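Local coordinates for type VII secretion system protein EssB (Staphylococcus aureus, PDB 4ANN) that forms part of the type VII (Ess) secretion machinery in the cell membrane and is probably required for the secretion of EsxA and EsxB, at residues Thr70-Ile75 against Ile148-Glu153. Residues are numbered along the deposited sequence; the frame is centred on the assembly and turned at random. Where two conformers were deposited one is given.
Sequences TPFDNI and ICAFNE
The ring of F72 reaches helix 136-151 with its outer rim, and neither face lies flat on the helix. At the edge, near the ring plane, C149 sits with its CB 4.4 Å from CE2 of F72. A150 comes in obliquely: its backbone N and its CB each lie 4.2 Å from CZ of F72. The CB of A150 is off to one side of the ring plane, and I75 is on that same side, its CD1 3.9 Å from CE1 of F72. This is the start of a 3-10 segment packed against the C-terminal part of helix 136-151, in a cytoplasmic segment whose family is grouped with the protein kinases, consistent with a kinase-like fold.

Coming off strand 70-71, the turn is tied by N74 N to P71 O and by I75 N to F72 O, bonds that close it and leave the outer atoms of F72 and I75 against the helix. F72 carries CG anti to its backbone N (chi1 164°), sending the ring out to the helix. In I75, CG1 stands between N and C (chi1 78°), and the extended chi2 of 171° brings CD1 up to A150.

The four touching residues are buried, and their side chains meet through apolar carbons; A150 N is the one polar atom of 148-153 near the ring. Strand 110-112 backs the turn: F72 meets L110 through backbone and side chain alike. Helix 80-89 contributes Y86 against I75 and L87 against A150, while K83 hydrogen-bonds through NZ to O of A150 and makes a cation-pi contact with F151. The two backbones come closest at I75 and A150, CA atoms 6.6 Å apart; between them, CD1 of I75 meets CB of A150 at 4.2 Å.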
loop_
_atom_site.group_PDB
_atom_site.type_symbol
_atom_site.label_atom_id
_atom_site.label_comp_id
_atom_site.label_asym_id
_atom_site.label_seq_id
_atom_site.Cartn_x
_atom_site.Cartn_y
_atom_site.Cartn_z
ATOM N N THR A 70 9.743 -8.417 -0.314
ATOM C CA THR A 70 9.166 -9.056 -1.490
ATOM C C THR A 70 8.092 -8.186 -2.073
ATOM O O THR A 70 7.107 -7.882 -1.402
ATOM C CB THR A 70 8.573 -10.420 -1.074
ATOM O OG1 THR A 70 9.623 -11.263 -0.616
ATOM C CG2 THR A 70 7.849 -11.114 -2.188
ATOM N N PRO A 71 8.207 -7.733 -3.322
ATOM C CA PRO A 71 7.126 -6.928 -3.915
ATOM C C PRO A 71 5.817 -7.672 -3.974
ATOM O O PRO A 71 5.790 -8.899 -4.214
ATOM C CB PRO A 71 7.633 -6.649 -5.344
ATOM C CG PRO A 71 9.110 -6.827 -5.227
ATOM C CD PRO A 71 9.341 -7.917 -4.245
ATOM N N PHE A 72 4.716 -6.952 -3.867
ATOM C CA PHE A 72 3.374 -7.539 -3.980
ATOM C C PHE A 72 3.244 -8.459 -5.195
ATOM O O PHE A 72 2.667 -9.520 -5.098
ATOM C CB PHE A 72 2.325 -6.435 -4.004
ATOM C CG PHE A 72 0.974 -6.909 -4.492
ATOM C CD1 PHE A 72 0.108 -7.596 -3.643
ATOM C CD2 PHE A 72 0.598 -6.728 -5.804
ATOM C CE1 PHE A 72 -1.103 -8.099 -4.119
ATOM C CE2 PHE A 72 -0.621 -7.240 -6.269
ATOM C CZ PHE A 72 -1.447 -7.913 -5.433
ATOM N N ASP A 73 3.687 -7.996 -6.363
ATOM C CA ASP A 73 3.410 -8.768 -7.555
ATOM C C ASP A 73 4.027 -10.153 -7.542
ATOM O O ASP A 73 3.611 -11.020 -8.324
ATOM C CB ASP A 73 3.889 -8.037 -8.812
ATOM C CG ASP A 73 3.013 -6.875 -9.225
ATOM O OD1 ASP A 73 1.869 -6.764 -8.823
ATOM O OD2 ASP A 73 3.592 -6.095 -10.053
ATOM N N ASN A 74 5.015 -10.383 -6.666
ATOM C CA ASN A 74 5.607 -11.730 -6.574
ATOM C C ASN A 74 4.652 -12.759 -6.029
ATOM O O ASN A 74 4.869 -13.961 -6.199
ATOM C CB ASN A 74 6.860 -11.663 -5.653
ATOM C CG ASN A 74 8.006 -10.956 -6.285
ATOM O OD1 ASN A 74 7.845 -10.033 -7.136
ATOM N ND2 ASN A 74 9.190 -11.343 -5.840
ATOM N N ILE A 75 3.582 -12.363 -5.332
ATOM C CA ILE A 75 2.701 -13.335 -4.704
ATOM C C ILE A 75 1.736 -13.999 -5.701
ATOM O O ILE A 75 1.069 -14.952 -5.363
ATOM C CB ILE A 75 1.900 -12.760 -3.522
ATOM C CG1 ILE A 75 0.705 -11.926 -3.894
ATOM C CG2 ILE A 75 2.829 -12.025 -2.544
ATOM C CD1 ILE A 75 -0.185 -11.568 -2.697
ATOM N N ILE A 148 -8.000 -9.237 -6.462
ATOM C CA ILE A 148 -8.299 -9.655 -7.824
ATOM C C ILE A 148 -7.026 -9.861 -8.603
ATOM O O ILE A 148 -6.853 -10.857 -9.317
ATOM C CB ILE A 148 -9.241 -8.616 -8.485
ATOM C CG1 ILE A 148 -10.615 -8.669 -7.822
ATOM C CG2 ILE A 148 -9.300 -8.828 -9.990
ATOM C CD1 ILE A 148 -11.537 -7.545 -8.195
ATOM N N CYS A 149 -6.093 -8.907 -8.507
ATOM C CA CYS A 149 -4.820 -9.023 -9.221
ATOM C C CYS A 149 -4.013 -10.214 -8.780
ATOM O O CYS A 149 -3.367 -10.886 -9.584
ATOM C CB CYS A 149 -4.015 -7.741 -9.058
ATOM S SG CYS A 149 -4.686 -6.319 -9.947
ATOM N N ALA A 150 -4.026 -10.521 -7.473
ATOM C CA ALA A 150 -3.265 -11.657 -6.963
ATOM C C ALA A 150 -3.782 -12.964 -7.573
ATOM O O ALA A 150 -2.968 -13.890 -7.722
ATOM C CB ALA A 150 -3.324 -11.709 -5.448
ATOM N N PHE A 151 -5.063 -13.051 -7.857
ATOM C CA PHE A 151 -5.700 -14.254 -8.398
ATOM C C PHE A 151 -5.751 -14.283 -9.920
ATOM O O PHE A 151 -6.089 -15.321 -10.481
ATOM C CB PHE A 151 -7.060 -14.492 -7.759
ATOM C CG PHE A 151 -6.934 -15.150 -6.414
ATOM C CD1 PHE A 151 -6.897 -16.518 -6.316
ATOM C CD2 PHE A 151 -6.842 -14.404 -5.257
ATOM C CE1 PHE A 151 -6.793 -17.152 -5.086
ATOM C CE2 PHE A 151 -6.762 -15.027 -4.027
ATOM C CZ PHE A 151 -6.733 -16.383 -3.933
ATOM N N ASN A 152 -5.362 -13.213 -10.609
ATOM C CA ASN A 152 -5.346 -13.235 -12.076
ATOM C C ASN A 152 -4.277 -12.248 -12.513
ATOM O O ASN A 152 -4.496 -11.026 -12.500
ATOM C CB ASN A 152 -6.711 -12.893 -12.645
ATOM C CG ASN A 152 -6.722 -12.965 -14.169
ATOM O OD1 ASN A 152 -5.705 -13.000 -14.812
ATOM N ND2 ASN A 152 -7.931 -12.898 -14.699
ATOM N N GLU A 153 -3.129 -12.773 -12.940
ATOM C CA GLU A 153 -1.999 -11.942 -13.285
ATOM C C GLU A 153 -2.237 -11.037 -14.499
ATOM O O GLU A 153 -1.492 -10.115 -14.693
ATOM C CB GLU A 153 -0.738 -12.797 -13.580
ATOM C CG GLU A 153 -0.853 -13.627 -14.861
ATOM C CD GLU A 153 0.359 -14.416 -15.267
ATOM O OE1 GLU A 153 1.321 -14.411 -14.446
ATOM O OE2 GLU A 153 0.461 -15.009 -16.391
#